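Local coordinates for protein PAN2-PAN3 deadenylation complex catalytic subunit pan2 (Neurospora crassa, PDB 4CZW) that is the catalytic subunit of an mRNA deadenylation complex and probably shortens poly(A) tails by exonucleolytic cleavage to 5'-AMP, at residues A[55-60]-A[389-394]; A[180-185]-A[262-267]; A[322-327]-A[393-398]. All coordinates share one frame; numbering follows the deposited sequence.

Contact 1 of 3, residues A[55-60]-A[389-394]; sequences QVMHYT and VVMFQV
With CG anti to its backbone N (chi1 -172°), the selenomethionine Met391 sends its chain off the strand toward helix 51-58, then bends at chi2 and chi3 so that CE comes up against the helix. This is helix-on-sheet packing in the core of the USP-like pseudo-UCH domain; the helix probably corresponds to the one that carries the nucleophilic cysteine in active USPs. Val56 also sets CG1 anti to its own N (chi1 174°), and this branch crosses Met391 obliquely, CG1 lying 3.5 Å from CB of Met391. The folded-back CE of Met391 also meets CG of Met57, at 4.1 Å. Beyond the helix end, Thr60 crosses Met391 at about a right angle, its OG1 3.6 Å from Met391 CG. Its methyl CG2, anti to the backbone N, slides past Gln393, whose amide is held chiefly by Asn398, with a weak bond from the backbone N of Leu62. Val266 and Ala268 of the adjacent strand 266-270 also pack on Met391, so its side chain touches both the helix and the neighbouring strand. The hydroxyl of Thr60 is satisfied locally: OG1 donates to the carbonyl O of Val56 at 2.7 Å, in the carbonyl plane and on a lone pair.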
ATOM      1  N   GLN A  55       5.714   2.817   2.225  1.00 34.82           N
ATOM      2  CA  GLN A  55       5.943   2.845   3.665  1.00 36.95           C
ATOM      3  C   GLN A  55       5.708   4.240   4.228  1.00 42.90           C
ATOM      4  O   GLN A  55       4.990   4.412   5.212  1.00 38.18           O
ATOM      5  CB  GLN A  55       7.365   2.385   3.998  1.00 36.58           C
ATOM      6  CG  GLN A  55       7.652   0.923   3.687  1.00 34.56           C
ATOM      7  CD  GLN A  55       7.078  -0.029   4.721  1.00 41.49           C
ATOM      8  OE1 GLN A  55       6.343   0.379   5.620  1.00 40.38           O
ATOM      9  NE2 GLN A  55       7.417  -1.307   4.598  1.00 44.90           N
ATOM     10  N   VAL A  56       6.323   5.233   3.592  1.00 43.83           N
ATOM     11  CA  VAL A  56       6.217   6.620   4.027  1.00 39.10           C
ATOM     12  C   VAL A  56       4.765   7.101   4.007  1.00 35.66           C
ATOM     13  O   VAL A  56       4.313   7.778   4.930  1.00 39.43           O
ATOM     14  CB  VAL A  56       7.080   7.547   3.146  1.00 31.59           C
ATOM     15  CG1 VAL A  56       6.849   8.997   3.510  1.00 39.05           C
ATOM     16  CG2 VAL A  56       8.552   7.195   3.292  1.00 34.64           C
HETATM   17  N   MSE A  57       4.038   6.734   2.957  1.00 36.85           N
HETATM   18  CA  MSE A  57       2.632   7.102   2.835  1.00 38.45           C
HETATM   19  C   MSE A  57       1.769   6.402   3.882  1.00 42.46           C
HETATM   20  O   MSE A  57       0.808   6.979   4.390  1.00 46.41           O
HETATM   21  CB  MSE A  57       2.110   6.775   1.435  1.00 38.63           C
HETATM   22  CG  MSE A  57       2.717   7.616   0.324  1.00 41.04           C
HETATM   23 SE   MSE A  57       1.976   7.164  -1.421  1.00 49.09          SE
HETATM   24  CE  MSE A  57       0.113   7.622  -1.081  1.00 29.16           C
ATOM     25  N   HIS A  58       2.117   5.157   4.198  1.00 41.78           N
ATOM     26  CA  HIS A  58       1.340   4.353   5.137  1.00 44.49           C
ATOM     27  C   HIS A  58       1.350   4.936   6.546  1.00 42.86           C
ATOM     28  O   HIS A  58       0.342   4.893   7.251  1.00 42.01           O
ATOM     29  CB  HIS A  58       1.863   2.916   5.175  1.00 40.17           C
ATOM     30  CG  HIS A  58       1.245   2.079   6.252  1.00 39.85           C
ATOM     31  ND1 HIS A  58       1.921   1.721   7.397  1.00 45.59           N
ATOM     32  CD2 HIS A  58       0.006   1.542   6.363  1.00 45.17           C
ATOM     33  CE1 HIS A  58       1.129   0.992   8.164  1.00 42.54           C
ATOM     34  NE2 HIS A  58      -0.039   0.870   7.559  1.00 44.02           N
ATOM     35  N   TYR A  59       2.494   5.474   6.953  1.00 35.67           N
ATOM     36  CA  TYR A  59       2.620   6.057   8.283  1.00 41.01           C
ATOM     37  C   TYR A  59       2.306   7.547   8.258  1.00 43.93           C
ATOM     38  O   TYR A  59       2.661   8.286   9.176  1.00 45.83           O
ATOM     39  CB  TYR A  59       4.019   5.803   8.846  1.00 41.84           C
ATOM     40  CG  TYR A  59       4.276   4.341   9.139  1.00 48.25           C
ATOM     41  CD1 TYR A  59       3.833   3.765  10.323  1.00 43.53           C
ATOM     42  CD2 TYR A  59       4.946   3.537   8.229  1.00 47.31           C
ATOM     43  CE1 TYR A  59       4.058   2.428  10.594  1.00 45.88           C
ATOM     44  CE2 TYR A  59       5.176   2.198   8.492  1.00 49.88           C
ATOM     45  CZ  TYR A  59       4.730   1.650   9.676  1.00 51.78           C
ATOM     46  OH  TYR A  59       4.957   0.319   9.942  1.00 52.79           O
ATOM     47  N   THR A  60       1.640   7.973   7.190  1.00 46.45           N
ATOM     48  CA  THR A  60       1.068   9.309   7.112  1.00 42.49           C
ATOM     49  C   THR A  60      -0.433   9.190   7.347  1.00 36.98           C
ATOM     50  O   THR A  60      -1.180   8.867   6.424  1.00 41.86           O
ATOM     51  CB  THR A  60       1.340   9.978   5.751  1.00 43.21           C
ATOM     52  OG1 THR A  60       2.742   9.919   5.457  1.00 45.74           O
ATOM     53  CG2 THR A  60       0.887  11.430   5.768  1.00 31.25           C
ATOM     54  N   VAL A 389      12.346  11.985  -1.685  1.00 38.64           N
ATOM     55  CA  VAL A 389      11.018  12.496  -1.369  1.00 35.33           C
ATOM     56  C   VAL A 389      10.883  12.733   0.132  1.00 39.40           C
ATOM     57  O   VAL A 389      11.202  11.859   0.939  1.00 44.51           O
ATOM     58  CB  VAL A 389       9.910  11.530  -1.835  1.00 31.07           C
ATOM     59  CG1 VAL A 389       8.536  12.131  -1.573  1.00 26.45           C
ATOM     60  CG2 VAL A 389      10.076  11.200  -3.310  1.00 34.29           C
ATOM     61  N   VAL A 390      10.416  13.922   0.500  1.00 39.74           N
ATOM     62  CA  VAL A 390      10.226  14.274   1.902  1.00 37.28           C
ATOM     63  C   VAL A 390       8.745  14.496   2.192  1.00 38.02           C
ATOM     64  O   VAL A 390       8.068  15.226   1.468  1.00 44.19           O
ATOM     65  CB  VAL A 390      11.026  15.534   2.277  1.00 37.72           C
ATOM     66  CG1 VAL A 390      10.784  15.908   3.728  1.00 37.92           C
ATOM     67  CG2 VAL A 390      12.508  15.312   2.025  1.00 37.78           C
HETATM   68  N   MSE A 391       8.243  13.866   3.251  1.00 38.92           N
HETATM   69  CA  MSE A 391       6.815  13.899   3.547  1.00 43.65           C
HETATM   70  C   MSE A 391       6.486  14.625   4.848  1.00 44.17           C
HETATM   71  O   MSE A 391       6.918  14.220   5.927  1.00 44.62           O
HETATM   72  CB  MSE A 391       6.261  12.475   3.610  1.00 37.81           C
HETATM   73  CG  MSE A 391       4.747  12.395   3.711  1.00 45.09           C
HETATM   74 SE   MSE A 391       3.856  12.790   2.021  1.00 55.37          SE
HETATM   75  CE  MSE A 391       4.499  11.275   0.972  1.00 44.92           C
ATOM     76  N   PHE A 392       5.712  15.700   4.733  1.00 46.20           N
ATOM     77  CA  PHE A 392       5.198  16.412   5.896  1.00 42.29           C
ATOM     78  C   PHE A 392       3.680  16.299   5.961  1.00 42.76           C
ATOM     79  O   PHE A 392       3.013  16.182   4.932  1.00 48.00           O
ATOM     80  CB  PHE A 392       5.598  17.890   5.859  1.00 41.96           C
ATOM     81  CG  PHE A 392       7.030  18.148   6.228  1.00 33.58           C
ATOM     82  CD1 PHE A 392       7.399  18.320   7.553  1.00 44.29           C
ATOM     83  CD2 PHE A 392       8.004  18.240   5.250  1.00 34.81           C
ATOM     84  CE1 PHE A 392       8.714  18.566   7.895  1.00 43.12           C
ATOM     85  CE2 PHE A 392       9.323  18.488   5.586  1.00 33.16           C
ATOM     86  CZ  PHE A 392       9.678  18.649   6.910  1.00 33.63           C
ATOM     87  N   GLN A 393       3.139  16.330   7.173  1.00 38.68           N
ATOM     88  CA  GLN A 393       1.700  16.458   7.357  1.00 39.64           C
ATOM     89  C   GLN A 393       1.442  17.399   8.525  1.00 43.03           C
ATOM     90  O   GLN A 393       2.320  17.609   9.362  1.00 44.76           O
ATOM     91  CB  GLN A 393       1.038  15.099   7.601  1.00 39.07           C
ATOM     92  CG  GLN A 393       1.061  14.634   9.047  1.00 42.51           C
ATOM     93  CD  GLN A 393      -0.018  13.608   9.343  1.00 46.49           C
ATOM     94  OE1 GLN A 393      -0.684  13.112   8.435  1.00 50.64           O
ATOM     95  NE2 GLN A 393      -0.200  13.292  10.620  1.00 47.89           N
ATOM     96  N   VAL A 394       0.243  17.973   8.573  1.00 46.47           N
ATOM     97  CA  VAL A 394      -0.109  18.898   9.643  1.00 46.46           C
ATOM     98  C   VAL A 394      -0.044  18.194  10.998  1.00 49.04           C
ATOM     99  O   VAL A 394      -0.532  17.074  11.153  1.00 52.97           O
ATOM    100  CB  VAL A 394      -1.509  19.510   9.425  1.00 49.26           C
ATOM    101  CG1 VAL A 394      -1.476  20.492   8.266  1.00 47.36           C
ATOM    102  CG2 VAL A 394      -2.543  18.426   9.168  1.00 46.71           C
TER

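Contact 2 of 3, residues A[180-185]-A[262-267]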
ATOM      1  N   LEU A 180      -4.376  17.366  -0.510  1.00 47.97           N
ATOM      2  CA  LEU A 180      -3.239  17.049  -1.370  1.00 47.12           C
ATOM      3  C   LEU A 180      -2.770  18.209  -2.248  1.00 48.53           C
ATOM      4  O   LEU A 180      -1.605  18.257  -2.642  1.00 44.98           O
ATOM      5  CB  LEU A 180      -3.581  15.851  -2.261  1.00 45.04           C
ATOM      6  CG  LEU A 180      -4.056  14.577  -1.559  1.00 47.91           C
ATOM      7  CD1 LEU A 180      -4.301  13.468  -2.572  1.00 41.39           C
ATOM      8  CD2 LEU A 180      -3.056  14.133  -0.500  1.00 41.52           C
ATOM      9  N   GLU A 181      -3.667  19.141  -2.554  1.00 56.44           N
ATOM     10  CA  GLU A 181      -3.344  20.204  -3.504  1.00 56.31           C
ATOM     11  C   GLU A 181      -2.834  21.487  -2.860  1.00 51.56           C
ATOM     12  O   GLU A 181      -3.229  21.847  -1.751  1.00 48.10           O
ATOM     13  CB  GLU A 181      -4.565  20.542  -4.363  1.00 55.24           C
ATOM     14  CG  GLU A 181      -4.958  19.466  -5.353  1.00 60.73           C
ATOM     15  CD  GLU A 181      -5.925  19.977  -6.401  1.00 65.27           C
ATOM     16  OE1 GLU A 181      -6.031  21.211  -6.559  1.00 67.38           O
ATOM     17  OE2 GLU A 181      -6.579  19.147  -7.067  1.00 81.46           O
ATOM     18  N   THR A 182      -1.949  22.173  -3.576  1.00 54.29           N
ATOM     19  CA  THR A 182      -1.556  23.530  -3.230  1.00 62.42           C
ATOM     20  C   THR A 182      -2.432  24.501  -4.011  1.00 53.31           C
ATOM     21  O   THR A 182      -2.192  24.751  -5.193  1.00 57.31           O
ATOM     22  CB  THR A 182      -0.073  23.802  -3.540  1.00 56.01           C
ATOM     23  OG1 THR A 182       0.751  22.900  -2.790  1.00 58.37           O
ATOM     24  CG2 THR A 182       0.295  25.235  -3.179  1.00 54.02           C
ATOM     25  N   ASP A 183      -3.458  25.028  -3.352  1.00 59.04           N
ATOM     26  CA  ASP A 183      -4.400  25.937  -3.997  1.00 70.97           C
ATOM     27  C   ASP A 183      -3.706  27.221  -4.435  1.00 66.02           C
ATOM     28  O   ASP A 183      -3.328  28.048  -3.604  1.00 58.99           O
ATOM     29  CB  ASP A 183      -5.564  26.255  -3.057  1.00 67.53           C
ATOM     30  CG  ASP A 183      -6.623  27.119  -3.710  1.00 77.78           C
ATOM     31  OD1 ASP A 183      -6.777  27.042  -4.948  1.00 88.73           O
ATOM     32  OD2 ASP A 183      -7.305  27.875  -2.986  1.00 82.82           O
ATOM     33  N   ALA A 184      -3.537  27.382  -5.744  1.00 61.69           N
ATOM     34  CA  ALA A 184      -2.822  28.535  -6.279  1.00 65.32           C
ATOM     35  C   ALA A 184      -3.210  28.843  -7.722  1.00 72.49           C
ATOM     36  O   ALA A 184      -3.898  28.059  -8.377  1.00 66.90           O
ATOM     37  CB  ALA A 184      -1.320  28.310  -6.178  1.00 60.22           C
ATOM     38  N   ARG A 185      -2.761  29.998  -8.205  1.00 73.67           N
ATOM     39  CA  ARG A 185      -2.967  30.401  -9.591  1.00 70.72           C
ATOM     40  C   ARG A 185      -1.910  31.425  -9.990  1.00 70.69           C
ATOM     41  O   ARG A 185      -1.332  32.096  -9.135  1.00 70.33           O
ATOM     42  CB  ARG A 185      -4.369  30.979  -9.792  1.00 72.60           C
ATOM     43  CG  ARG A 185      -4.614  32.294  -9.071  1.00 78.54           C
ATOM     44  CD  ARG A 185      -5.983  32.863  -9.409  1.00 90.21           C
ATOM     45  NE  ARG A 185      -6.228  34.136  -8.737  1.00 99.17           N
ATOM     46  CZ  ARG A 185      -7.338  34.854  -8.878  1.00105.93           C
ATOM     47  NH1 ARG A 185      -8.310  34.424  -9.670  1.00112.18           N
ATOM     48  NH2 ARG A 185      -7.475  36.001  -8.228  1.00109.74           N
ATOM     49  N   ASN A 262      -3.746  28.324  -0.632  1.00 69.91           N
ATOM     50  CA  ASN A 262      -3.716  27.312   0.419  1.00 60.11           C
ATOM     51  C   ASN A 262      -2.611  26.280   0.234  1.00 62.47           C
ATOM     52  O   ASN A 262      -2.231  25.949  -0.888  1.00 62.31           O
ATOM     53  CB  ASN A 262      -5.064  26.592   0.506  1.00 55.81           C
ATOM     54  CG  ASN A 262      -6.082  27.358   1.325  1.00 72.29           C
ATOM     55  OD1 ASN A 262      -6.086  27.284   2.553  1.00 89.96           O
ATOM     56  ND2 ASN A 262      -6.955  28.094   0.648  1.00 78.92           N
ATOM     57  N   ILE A 263      -2.102  25.780   1.355  1.00 58.41           N
ATOM     58  CA  ILE A 263      -1.139  24.689   1.353  1.00 57.66           C
ATOM     59  C   ILE A 263      -1.837  23.401   1.789  1.00 55.59           C
ATOM     60  O   ILE A 263      -2.710  23.430   2.657  1.00 57.81           O
ATOM     61  CB  ILE A 263       0.055  24.985   2.278  1.00 58.19           C
ATOM     62  CG1 ILE A 263      -0.438  25.402   3.665  1.00 61.77           C
ATOM     63  CG2 ILE A 263       0.929  26.078   1.682  1.00 48.52           C
ATOM     64  CD1 ILE A 263       0.670  25.669   4.653  1.00 70.60           C
ATOM     65  N   PRO A 264      -1.462  22.267   1.179  1.00 50.55           N
ATOM     66  CA  PRO A 264      -2.130  20.992   1.467  1.00 48.76           C
ATOM     67  C   PRO A 264      -1.876  20.492   2.887  1.00 54.15           C
ATOM     68  O   PRO A 264      -0.854  20.824   3.487  1.00 47.72           O
ATOM     69  CB  PRO A 264      -1.517  20.037   0.440  1.00 48.35           C
ATOM     70  CG  PRO A 264      -0.184  20.624   0.134  1.00 47.72           C
ATOM     71  CD  PRO A 264      -0.386  22.110   0.185  1.00 60.69           C
ATOM     72  N   ALA A 265      -2.810  19.703   3.412  1.00 49.91           N
ATOM     73  CA  ALA A 265      -2.655  19.098   4.730  1.00 43.86           C
ATOM     74  C   ALA A 265      -1.529  18.071   4.705  1.00 48.26           C
ATOM     75  O   ALA A 265      -0.826  17.878   5.697  1.00 35.34           O
ATOM     76  CB  ALA A 265      -3.958  18.458   5.178  1.00 44.51           C
ATOM     77  N   VAL A 266      -1.372  17.412   3.561  1.00 45.58           N
ATOM     78  CA  VAL A 266      -0.257  16.499   3.339  1.00 43.77           C
ATOM     79  C   VAL A 266       0.740  17.137   2.379  1.00 45.51           C
ATOM     80  O   VAL A 266       0.418  17.398   1.219  1.00 43.82           O
ATOM     81  CB  VAL A 266      -0.727  15.147   2.774  1.00 40.34           C
ATOM     82  CG1 VAL A 266       0.468  14.264   2.449  1.00 47.46           C
ATOM     83  CG2 VAL A 266      -1.656  14.455   3.757  1.00 35.94           C
ATOM     84  N   LEU A 267       1.950  17.389   2.866  1.00 42.82           N
ATOM     85  CA  LEU A 267       2.949  18.106   2.083  1.00 39.38           C
ATOM     86  C   LEU A 267       4.047  17.184   1.559  1.00 43.08           C
ATOM     87  O   LEU A 267       5.023  16.906   2.256  1.00 47.67           O
ATOM     88  CB  LEU A 267       3.565  19.229   2.922  1.00 40.25           C
ATOM     89  CG  LEU A 267       4.492  20.205   2.195  1.00 37.95           C
ATOM     90  CD1 LEU A 267       3.741  20.939   1.094  1.00 44.57           C
ATOM     91  CD2 LEU A 267       5.109  21.191   3.175  1.00 43.76           C
TER
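Where the chain leaves helix 172-180 for strand 183-190, it runs nearly antiparallel to 262-267, at the base of a four-stranded sheet whose far end carries the Cys190, Cys193, Cys245 and Cys248 zinc site, consistent with the fingers of USPs. The ring of Pro264 packs against the chain at Glu181 and Thr182: its CB lies 3.3 Å from the carbonyl O of Glu181, and its CD is 3.3 Å from OG1 of Thr182. That hydroxyl stands beside its own backbone N (chi1 -60°) and is hydrogen-bonded to Asn206, while the methyl CG2, anti to the N, faces the carbonyl O of Asn262. An alanine in place of Pro264 would lose CG and CD and would probably loosen the packing against Thr182. Leu180 starts away from the other segment, yet CD2 swings back to 4.1 Å from CB of Val266. Asp183 (CG anti to N, chi1 -176°) and Asn262 (CG beside the backbone N, chi1 -83°) lie side by side, CB to CB 3.6 Å, carboxylate and amide nearly coplanar. Their backbones are joined by Asn262 N donating to Asp183 O, 3.0 Å and fairly straight. With OD1 of Asp183 in a salt bridge to Lys177, the carboxylate charge is probably balanced from the preceding helix, and the neutral amide of Asn262 adds no second charge beside it.

Contact 3 of 3, residues A[322-327]-A[393-398]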
ATOM      1  N   VAL A 322       1.637  24.292  11.709  1.00 52.76           N
ATOM      2  CA  VAL A 322       2.789  23.470  12.049  1.00 53.95           C
ATOM      3  C   VAL A 322       2.721  22.103  11.372  1.00 52.04           C
ATOM      4  O   VAL A 322       1.740  21.374  11.516  1.00 52.74           O
ATOM      5  CB  VAL A 322       2.902  23.280  13.572  1.00 49.69           C
ATOM      6  CG1 VAL A 322       4.040  22.328  13.917  1.00 45.93           C
ATOM      7  CG2 VAL A 322       3.098  24.626  14.259  1.00 49.48           C
ATOM      8  N   TYR A 323       3.769  21.768  10.627  1.00 53.69           N
ATOM      9  CA  TYR A 323       3.849  20.480   9.948  1.00 53.15           C
ATOM     10  C   TYR A 323       4.859  19.567  10.634  1.00 48.90           C
ATOM     11  O   TYR A 323       5.906  20.020  11.096  1.00 50.95           O
ATOM     12  CB  TYR A 323       4.224  20.669   8.475  1.00 46.21           C
ATOM     13  CG  TYR A 323       3.087  21.159   7.606  1.00 50.71           C
ATOM     14  CD1 TYR A 323       2.721  22.499   7.593  1.00 50.61           C
ATOM     15  CD2 TYR A 323       2.384  20.280   6.790  1.00 52.66           C
ATOM     16  CE1 TYR A 323       1.683  22.949   6.798  1.00 49.70           C
ATOM     17  CE2 TYR A 323       1.346  20.721   5.992  1.00 50.58           C
ATOM     18  CZ  TYR A 323       1.000  22.056   5.999  1.00 51.70           C
ATOM     19  OH  TYR A 323      -0.034  22.496   5.206  1.00 59.24           O
ATOM     20  N   SER A 324       4.536  18.280  10.703  1.00 47.59           N
ATOM     21  CA  SER A 324       5.442  17.298  11.283  1.00 41.62           C
ATOM     22  C   SER A 324       6.050  16.425  10.194  1.00 45.22           C
ATOM     23  O   SER A 324       5.371  16.040   9.243  1.00 48.46           O
ATOM     24  CB  SER A 324       4.714  16.430  12.313  1.00 45.61           C
ATOM     25  OG  SER A 324       4.295  17.204  13.424  1.00 60.98           O
ATOM     26  N   LEU A 325       7.336  16.124  10.334  1.00 39.87           N
ATOM     27  CA  LEU A 325       8.021  15.262   9.382  1.00 38.84           C
ATOM     28  C   LEU A 325       7.651  13.804   9.615  1.00 44.36           C
ATOM     29  O   LEU A 325       7.933  13.244  10.675  1.00 43.11           O
ATOM     30  CB  LEU A 325       9.536  15.445   9.484  1.00 43.60           C
ATOM     31  CG  LEU A 325      10.389  14.533   8.601  1.00 40.90           C
ATOM     32  CD1 LEU A 325      10.090  14.774   7.130  1.00 39.99           C
ATOM     33  CD2 LEU A 325      11.865  14.739   8.895  1.00 34.52           C
ATOM     34  N   VAL A 326       7.012  13.194   8.622  1.00 43.45           N
ATOM     35  CA  VAL A 326       6.604  11.799   8.723  1.00 40.57           C
ATOM     36  C   VAL A 326       7.763  10.864   8.397  1.00 43.63           C
ATOM     37  O   VAL A 326       8.104   9.986   9.189  1.00 52.25           O
ATOM     38  CB  VAL A 326       5.425  11.483   7.784  1.00 39.18           C
ATOM     39  CG1 VAL A 326       5.109   9.998   7.811  1.00 41.84           C
ATOM     40  CG2 VAL A 326       4.204  12.300   8.175  1.00 38.73           C
ATOM     41  N   GLY A 327       8.367  11.058   7.230  1.00 45.44           N
ATOM     42  CA  GLY A 327       9.466  10.214   6.802  1.00 43.08           C
ATOM     43  C   GLY A 327      10.171  10.722   5.560  1.00 41.53           C
ATOM     44  O   GLY A 327       9.896  11.823   5.082  1.00 45.27           O
ATOM     45  N   GLN A 393       3.139  16.330   7.173  1.00 38.68           N
ATOM     46  CA  GLN A 393       1.700  16.458   7.357  1.00 39.64           C
ATOM     47  C   GLN A 393       1.442  17.399   8.525  1.00 43.03           C
ATOM     48  O   GLN A 393       2.320  17.609   9.362  1.00 44.76           O
ATOM     49  CB  GLN A 393       1.038  15.099   7.601  1.00 39.07           C
ATOM     50  CG  GLN A 393       1.061  14.634   9.047  1.00 42.51           C
ATOM     51  CD  GLN A 393      -0.018  13.608   9.343  1.00 46.49           C
ATOM     52  OE1 GLN A 393      -0.684  13.112   8.435  1.00 50.64           O
ATOM     53  NE2 GLN A 393      -0.200  13.292  10.620  1.00 47.89           N
ATOM     54  N   VAL A 394       0.243  17.973   8.573  1.00 46.47           N
ATOM     55  CA  VAL A 394      -0.109  18.898   9.643  1.00 46.46           C
ATOM     56  C   VAL A 394      -0.044  18.194  10.998  1.00 49.04           C
ATOM     57  O   VAL A 394      -0.532  17.074  11.153  1.00 52.97           O
ATOM     58  CB  VAL A 394      -1.509  19.510   9.425  1.00 49.26           C
ATOM     59  CG1 VAL A 394      -1.476  20.492   8.266  1.00 47.36           C
ATOM     60  CG2 VAL A 394      -2.543  18.426   9.168  1.00 46.71           C
ATOM     61  N   LYS A 395       0.582  18.854  11.968  1.00 46.60           N
ATOM     62  CA  LYS A 395       0.823  18.261  13.281  1.00 48.33           C
ATOM     63  C   LYS A 395      -0.480  17.945  14.009  1.00 52.88           C
ATOM     64  O   LYS A 395      -0.530  17.047  14.850  1.00 54.76           O
ATOM     65  CB  LYS A 395       1.690  19.193  14.131  1.00 43.57           C
ATOM     66  CG  LYS A 395       2.145  18.593  15.453  1.00 38.86           C
ATOM     67  CD  LYS A 395       3.052  19.545  16.212  1.00 49.59           C
ATOM     68  CE  LYS A 395       3.532  18.928  17.516  1.00 42.38           C
ATOM     69  NZ  LYS A 395       4.466  19.830  18.245  1.00 48.06           N
ATOM     70  N   ALA A 396      -1.535  18.682  13.675  1.00 51.35           N
ATOM     71  CA  ALA A 396      -2.842  18.464  14.282  1.00 54.00           C
ATOM     72  C   ALA A 396      -3.428  17.115  13.873  1.00 56.86           C
ATOM     73  O   ALA A 396      -4.333  16.597  14.528  1.00 63.22           O
ATOM     74  CB  ALA A 396      -3.793  19.590  13.905  1.00 47.54           C
ATOM     75  N   ALA A 397      -2.907  16.549  12.789  1.00 54.00           N
ATOM     76  CA  ALA A 397      -3.398  15.274  12.277  1.00 55.60           C
ATOM     77  C   ALA A 397      -2.629  14.091  12.857  1.00 52.86           C
ATOM     78  O   ALA A 397      -2.965  12.937  12.594  1.00 51.90           O
ATOM     79  CB  ALA A 397      -3.324  15.255  10.760  1.00 56.37           C
ATOM     80  N   ASN A 398      -1.595  14.378  13.642  1.00 48.35           N
ATOM     81  CA  ASN A 398      -0.817  13.324  14.283  1.00 50.16           C
ATOM     82  C   ASN A 398      -1.651  12.542  15.291  1.00 57.44           C
ATOM     83  O   ASN A 398      -2.527  13.104  15.950  1.00 58.21           O
ATOM     84  CB  ASN A 398       0.420  13.905  14.970  1.00 52.69           C
ATOM     85  CG  ASN A 398       1.453  14.412  13.984  1.00 57.21           C
ATOM     86  OD1 ASN A 398       1.436  14.049  12.808  1.00 50.63           O
ATOM     87  ND2 ASN A 398       2.368  15.246  14.463  1.00 54.94           N
TER
HETATM   88  O   HOH W   1      -1.187  21.809  12.289  1.00 50.25           O
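An antiparallel strand pairing, continued by a polar side-chain network, joins strand 321-334 to the end of strand 385-394 in the mixed sheet of the pseudo-UCH domain. Ser324 and Gln393 form the hydrogen-bonded pair: Ser324 N reaches Gln393 O at 2.7 Å, nearly along the C=O axis, and Gln393 N returns to Ser324 O at 3.1 Å. One step on, Tyr323 and Val394 make the non-hydrogen-bonded pair, and Lys395 N then donates almost straight (171°) to Val322 O at 2.8 Å, just as the chain winds into a 3-10 turn. The Val322 carbonyl also takes a bond from a water. CG1 of Val394, anti to its carbonyl carbon, lies over one face of the Tyr323 ring in a CH-pi contact, 4.0 Å from the centroid and offset toward the rim; the phenol OH is bonded to Pro264 O. The side chain of Lys395, extended throughout, runs alongside Val322, CD 3.7 Å from CG1, before its amine meets Glu291. The 3-10 turn brings Asn398 back over Ser324, where ND2 donates to OG at 2.9 Å, roughly in the amide plane. The carbonyl side, OD1, accepts from Gln393 NE2, also in that donor's amide plane. The Asn398 amide is thus bonded through both its oxygen and its nitrogen, which probably sets its orientation and ties the buried Ser324 hydroxyl and Gln393 amide into one chain of polar bonds where the strand ends.

All three contacts belong to the pseudo-UCH domain and gather round strand 385-394. Contacts 1 and 3 share Gln393 and Val394 and lie closest, centres about 9 Å apart; contact 1 packs helix 51-58 on the strand, while contact 3 pairs it with strand 321-334. The centre of contact 2 lies about 15 Å from that of contact 1 and about 14 Å from that of contact 3, on the strand's other neighbour, 266-270, where Leu267 N and Phe392 O probably hydrogen-bond. Along the chain, contact 2 is nested inside the loop closed by contact 1 and closes before contact 3 opens. Strand 385-394 thus touches the early helix and strand 321-334 directly, and reaches the zinc-bearing sheet through strand 266-270, in keeping with the domain's scaffold role.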